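Local atomic coordinates of lactate dehydrogenase (Eimeria maxima, PDB entry 6CT6), a protein that probably catalyses the NADH-dependent interconversion of pyruvate and lactate, and is captured here with NADH and the pyruvate analogue oxamate. Residues N44-K49 against G68-E73; N278-G283 against E315-Q320. All coordinates share one frame; numbering follows the deposited sequence.

Interaction 1 of 2, residues N44-K49 against G68-E73; sequences NMPMGK and GSNSYE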
loop_
_atom_site.group_PDB
_atom_site.type_symbol
_atom_site.label_atom_id
_atom_site.label_comp_id
_atom_site.label_asym_id
_atom_site.label_seq_id
_atom_site.Cartn_x
_atom_site.Cartn_y
_atom_site.Cartn_z
ATOM N N ASN B 44 6.343 -11.406 -15.432
ATOM C CA ASN B 44 5.793 -12.123 -14.282
ATOM C C ASN B 44 5.641 -11.292 -13.007
ATOM O O ASN B 44 4.826 -11.643 -12.147
ATOM C CB ASN B 44 6.650 -13.357 -13.981
ATOM C CG ASN B 44 6.587 -14.389 -15.088
ATOM O OD1 ASN B 44 5.555 -14.549 -15.739
ATOM N ND2 ASN B 44 7.692 -15.092 -15.308
ATOM N N MET B 45 6.403 -10.208 -12.856
ATOM C CA MET B 45 6.306 -9.416 -11.630
ATOM C C MET B 45 4.880 -8.954 -11.347
ATOM O O MET B 45 4.419 -9.108 -10.202
ATOM C CB MET B 45 7.276 -8.232 -11.707
ATOM C CG MET B 45 7.260 -7.313 -10.488
ATOM S SD MET B 45 5.969 -6.044 -10.537
ATOM C CE MET B 45 6.685 -4.891 -11.704
ATOM N N PRO B 46 4.135 -8.392 -12.302
ATOM C CA PRO B 46 2.746 -8.008 -11.994
ATOM C C PRO B 46 1.855 -9.186 -11.648
ATOM O O PRO B 46 0.857 -9.004 -10.941
ATOM C CB PRO B 46 2.283 -7.296 -13.275
ATOM C CG PRO B 46 3.225 -7.743 -14.336
ATOM C CD PRO B 46 4.531 -7.974 -13.657
ATOM N N MET B 47 2.176 -10.393 -12.126
ATOM C CA MET B 47 1.405 -11.568 -11.729
ATOM C C MET B 47 1.642 -11.918 -10.265
ATOM O O MET B 47 0.722 -12.385 -9.584
ATOM C CB MET B 47 1.753 -12.763 -12.616
ATOM C CG MET B 47 1.217 -12.683 -14.043
ATOM S SD MET B 47 2.113 -11.504 -15.078
ATOM C CE MET B 47 1.741 -12.117 -16.722
ATOM N N GLY B 48 2.858 -11.696 -9.765
ATOM C CA GLY B 48 3.116 -11.930 -8.354
ATOM C C GLY B 48 2.345 -10.970 -7.465
ATOM O O GLY B 48 1.747 -11.372 -6.463
ATOM N N LYS B 49 2.354 -9.682 -7.817
ATOM C CA LYS B 49 1.600 -8.702 -7.044
ATOM C C LYS B 49 0.103 -8.964 -7.138
ATOM O O LYS B 49 -0.616 -8.854 -6.138
ATOM C CB LYS B 49 1.931 -7.290 -7.526
ATOM C CG LYS B 49 3.335 -6.826 -7.171
ATOM C CD LYS B 49 3.559 -5.371 -7.559
ATOM C CE LYS B 49 4.892 -4.849 -7.030
ATOM N NZ LYS B 49 5.179 -3.461 -7.489
ATOM N N GLY B 68 -2.481 -9.855 -13.396
ATOM C CA GLY B 68 -1.174 -9.413 -13.877
ATOM C C GLY B 68 -1.015 -9.757 -15.350
ATOM O O GLY B 68 -1.445 -10.827 -15.792
ATOM N N SER B 69 -0.404 -8.846 -16.105
ATOM C CA SER B 69 -0.246 -9.047 -17.540
ATOM C C SER B 69 1.028 -8.376 -18.037
ATOM O O SER B 69 1.444 -7.330 -17.526
ATOM C CB SER B 69 -1.444 -8.497 -18.317
ATOM O OG SER B 69 -1.311 -8.758 -19.704
ATOM N N ASN B 70 1.642 -8.998 -19.048
ATOM C CA ASN B 70 2.747 -8.412 -19.795
ATOM C C ASN B 70 2.346 -8.055 -21.223
ATOM O O ASN B 70 3.220 -7.802 -22.060
ATOM C CB ASN B 70 3.945 -9.364 -19.825
ATOM C CG ASN B 70 4.553 -9.593 -18.455
ATOM O OD1 ASN B 70 4.734 -10.735 -18.031
ATOM N ND2 ASN B 70 4.879 -8.512 -17.759
ATOM N N SER B 71 1.047 -8.027 -21.522
ATOM C CA SER B 71 0.550 -7.804 -22.875
ATOM C C SER B 71 -0.383 -6.603 -22.898
ATOM O O SER B 71 -1.308 -6.514 -22.084
ATOM C CB SER B 71 -0.183 -9.036 -23.405
ATOM O OG SER B 71 -0.891 -8.723 -24.595
ATOM N N TYR B 72 -0.143 -5.689 -23.842
ATOM C CA TYR B 72 -0.998 -4.516 -23.990
ATOM C C TYR B 72 -2.460 -4.874 -24.235
ATOM O O TYR B 72 -3.339 -4.062 -23.928
ATOM C CB TYR B 72 -0.509 -3.635 -25.141
ATOM C CG TYR B 72 0.676 -2.754 -24.819
ATOM C CD1 TYR B 72 0.603 -1.789 -23.823
ATOM C CD2 TYR B 72 1.859 -2.864 -25.538
ATOM C CE1 TYR B 72 1.682 -0.976 -23.539
ATOM C CE2 TYR B 72 2.941 -2.056 -25.262
ATOM C CZ TYR B 72 2.846 -1.116 -24.265
ATOM O OH TYR B 72 3.922 -0.311 -23.998
ATOM N N GLU B 73 -2.750 -6.054 -24.789
ATOM C CA GLU B 73 -4.145 -6.390 -25.059
ATOM C C GLU B 73 -4.963 -6.533 -23.784
ATOM O O GLU B 73 -6.194 -6.611 -23.864
ATOM C CB GLU B 73 -4.249 -7.677 -25.884
ATOM C CG GLU B 73 -4.028 -8.959 -25.104
ATOM C CD GLU B 73 -3.807 -10.156 -26.011
ATOM O OE1 GLU B 73 -4.712 -10.468 -26.815
ATOM O OE2 GLU B 73 -2.723 -10.775 -25.934
#

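Interaction 2 of 2, residues N278-G283 against E315-Q320; sequences NNHYLG and EVLEMQ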
loop_
_atom_site.group_PDB
_atom_site.type_symbol
_atom_site.label_atom_id
_atom_site.label_comp_id
_atom_site.label_asym_id
_atom_site.label_seq_id
_atom_site.Cartn_x
_atom_site.Cartn_y
_atom_site.Cartn_z
ATOM N N ASN B 278 -1.639 28.212 -24.059
ATOM C CA ASN B 278 -1.974 28.017 -25.468
ATOM C C ASN B 278 -1.604 26.597 -25.891
ATOM O O ASN B 278 -0.437 26.304 -26.166
ATOM C CB ASN B 278 -1.264 29.059 -26.326
ATOM C CG ASN B 278 -1.739 30.469 -26.031
ATOM O OD1 ASN B 278 -2.933 30.760 -26.096
ATOM N ND2 ASN B 278 -0.805 31.349 -25.682
ATOM N N ASN B 279 -2.609 25.722 -25.939
ATOM C CA ASN B 279 -2.471 24.382 -26.511
ATOM C C ASN B 279 -1.439 23.537 -25.760
ATOM O O ASN B 279 -0.600 22.865 -26.365
ATOM C CB ASN B 279 -2.125 24.462 -28.002
ATOM C CG ASN B 279 -1.969 23.093 -28.647
ATOM O OD1 ASN B 279 -2.761 22.183 -28.404
ATOM N ND2 ASN B 279 -0.931 22.940 -29.461
ATOM N N HIS B 280 -1.495 23.552 -24.432
ATOM C CA HIS B 280 -0.733 22.581 -23.656
ATOM C C HIS B 280 -1.363 22.455 -22.274
ATOM O O HIS B 280 -2.415 23.038 -21.993
ATOM C CB HIS B 280 0.758 22.946 -23.602
ATOM C CG HIS B 280 1.079 24.163 -22.791
ATOM N ND1 HIS B 280 1.171 24.143 -21.415
ATOM C CD2 HIS B 280 1.388 25.427 -23.168
ATOM C CE1 HIS B 280 1.498 25.346 -20.978
ATOM N NE2 HIS B 280 1.634 26.145 -22.022
ATOM N N TYR B 281 -0.723 21.661 -21.422
ATOM C CA TYR B 281 -1.294 21.248 -20.150
ATOM C C TYR B 281 -0.708 22.052 -18.996
ATOM O O TYR B 281 0.433 22.520 -19.051
ATOM C CB TYR B 281 -1.058 19.753 -19.920
ATOM C CG TYR B 281 -1.779 18.877 -20.917
ATOM C CD1 TYR B 281 -2.930 18.189 -20.562
ATOM C CD2 TYR B 281 -1.317 18.750 -22.219
ATOM C CE1 TYR B 281 -3.596 17.393 -21.473
ATOM C CE2 TYR B 281 -1.975 17.958 -23.138
ATOM C CZ TYR B 281 -3.115 17.282 -22.760
ATOM O OH TYR B 281 -3.777 16.493 -23.673
ATOM N N LEU B 282 -1.512 22.207 -17.945
ATOM C CA LEU B 282 -1.099 22.933 -16.753
ATOM C C LEU B 282 -1.999 22.516 -15.598
ATOM O O LEU B 282 -3.179 22.214 -15.792
ATOM C CB LEU B 282 -1.169 24.450 -16.969
ATOM C CG LEU B 282 -0.482 25.338 -15.929
ATOM C CD1 LEU B 282 1.034 25.251 -16.056
ATOM C CD2 LEU B 282 -0.947 26.781 -16.059
ATOM N N GLY B 283 -1.428 22.505 -14.397
ATOM C CA GLY B 283 -2.182 22.170 -13.204
ATOM C C GLY B 283 -3.177 23.241 -12.814
ATOM O O GLY B 283 -2.786 24.312 -12.340
ATOM N N GLU B 315 8.299 26.898 -17.717
ATOM C CA GLU B 315 8.925 25.597 -17.505
ATOM C C GLU B 315 8.341 24.548 -18.444
ATOM O O GLU B 315 9.076 23.721 -18.997
ATOM C CB GLU B 315 8.769 25.161 -16.047
ATOM C CG GLU B 315 9.508 23.867 -15.709
ATOM C CD GLU B 315 9.544 23.573 -14.220
ATOM O OE1 GLU B 315 9.395 24.518 -13.417
ATOM O OE2 GLU B 315 9.721 22.393 -13.854
ATOM N N VAL B 316 7.022 24.570 -18.647
ATOM C CA VAL B 316 6.394 23.622 -19.565
ATOM C C VAL B 316 6.840 23.897 -20.997
ATOM O O VAL B 316 7.185 22.974 -21.745
ATOM C CB VAL B 316 4.860 23.680 -19.433
ATOM C CG1 VAL B 316 4.187 22.794 -20.483
ATOM C CG2 VAL B 316 4.433 23.258 -18.034
ATOM N N LEU B 317 6.833 25.169 -21.401
ATOM C CA LEU B 317 7.244 25.517 -22.757
ATOM C C LEU B 317 8.701 25.150 -23.003
ATOM O O LEU B 317 9.052 24.657 -24.081
ATOM C CB LEU B 317 7.022 27.007 -23.001
ATOM C CG LEU B 317 5.569 27.480 -22.980
ATOM C CD1 LEU B 317 5.517 28.996 -23.003
ATOM C CD2 LEU B 317 4.796 26.896 -24.153
ATOM N N GLU B 318 9.567 25.394 -22.019
ATOM C CA GLU B 318 10.962 24.984 -22.144
ATOM C C GLU B 318 11.065 23.487 -22.408
ATOM O O GLU B 318 11.911 23.044 -23.196
ATOM C CB GLU B 318 11.732 25.367 -20.878
ATOM C CG GLU B 318 13.241 25.450 -21.060
ATOM C CD GLU B 318 13.926 26.184 -19.922
ATOM O OE1 GLU B 318 13.246 26.499 -18.921
ATOM O OE2 GLU B 318 15.141 26.450 -20.028
ATOM N N MET B 319 10.205 22.690 -21.769
ATOM C CA MET B 319 10.237 21.245 -21.974
ATOM C C MET B 319 9.701 20.867 -23.349
ATOM O O MET B 319 10.209 19.933 -23.982
ATOM C CB MET B 319 9.440 20.538 -20.876
ATOM C CG MET B 319 10.145 20.489 -19.524
ATOM S SD MET B 319 9.314 19.443 -18.304
ATOM C CE MET B 319 7.858 20.414 -17.918
ATOM N N GLN B 320 8.675 21.575 -23.829
ATOM C CA GLN B 320 8.160 21.309 -25.169
ATOM C C GLN B 320 9.249 21.465 -26.222
ATOM O O GLN B 320 9.297 20.707 -27.197
ATOM C CB GLN B 320 6.995 22.244 -25.491
ATOM C CG GLN B 320 5.715 21.953 -24.739
ATOM C CD GLN B 320 4.549 22.759 -25.275
ATOM O OE1 GLN B 320 4.688 23.941 -25.590
ATOM N NE2 GLN B 320 3.395 22.117 -25.402
#

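Interaction 1 of 2, residues N44-K49 against G68-E73
Met47 lies along the end of strand 66-69. From CB the chain leaves with CG anti to the carbonyl carbon (chi1 -72°) and bends at chi2, 74°. Met47 CG meets the Gly68 carbonyl, and Met47 SD sits 3.6 Å from Gly68 C. The methyl, Met47 CE, ends 3.5 Å from Asn70 OD1, with Ser69 CA close by. That same OD1 takes the one hydrogen bond between the segments: Asn44 N, at the N-cap position of helix 45-59, donates to Asn70 OD1 over 3.1 Å, nearly straight at 169° and in the carbonyl plane on a lone pair. The other end of the amide, ND2, donates to Asp40 O and Val42 O, so both ends of the group are fixed and its rotation with them. Pro46 crosses Asn70 at about a right angle, Pro46 CG being 3.7 Å from Ser69 O. Pro46 O also takes a CA-H...O contact from Gly68 CA at 3.6 Å. Segment 68-73 carries Tyr72, whose OH is hydrogen-bonded to NADH N6A. The contact belongs to the Rossmann-type beta-alpha-beta unit 35-39, 45-59, 66-69: Pro46 also touches Leu38 on strand 35-39, while Leu236 of the second subunit packs on Asn44 and Met47.

Interaction 2 of 2, residues N278-G283 against E315-Q320
His280 carries its CG in the crowded position between the backbone N and the carbonyl carbon (chi1 69°), which sends the imidazole toward helix 303-328; on that helix Val316 holds CG1 anti to its backbone N and aims it back at the ring. This is strand-to-helix packing in the alpha/beta C-terminal domain of the lactate/malate dehydrogenase family, placed where the chain turns a corner at Asn279 and His280. These two residues form a G1 beta bulge facing Leu271 of strand 263-272.

His280 and Val316 meet tip to tip: Val316 CG1 comes to 3.4 Å from His280 ND1, with CE1 also close. Leu317 crosses the imidazole at about a right angle, Leu317 CD2 lying 3.8 Å from His280 CD2 and nearly as close to NE2. Gln320, extended beyond CG, comes in from one turn farther along the helix. Gln320 NE2 stops 3.3 Å from His280 CB, and the amide plane is turned 69° against the ring. Val316, Leu317 and Gln320 thus all meet His280.

Farther along the strand the packing is looser, with Leu282 CD1 at 4.4 Å from Val316 CG2. Leu282 finds further apolar company in Leu309 and Ile313 of the same helix, and Ile313 also touches His280. On another side of the strand, Tyr281 packs on helix 134-145 and meets Tyr270 edge-to-face.

The imidazole is also tied to the backbone of the next residue, Tyr281, which limits its rotation. His280 ND1 donates to Tyr281 O over 3.0 Å; that oxygen lies near the ring plane, whereas the nitrogen stands above the carbonyl plane rather than on a lone pair.

In the fold
From the N terminus, the chain runs through strands 11-15 and 35-39 before interaction 1 closes the short loop formed by the rest of helix 45-59 and the run into strand 66-69, within the nucleotide-binding half. It then completes the other parallel strands, passes into the C-terminal domain, and only near its end does interaction 2 close a second loop, from strand 281-289 to the last helix. The two loops are in series, neither nested nor crossed. Their centres are about 33 Å apart, yet both reach the same mixed sheet: interaction 1 at its outermost strand 66-69, interaction 2 at strand 281-289, next to the opposite outermost strand 294-296.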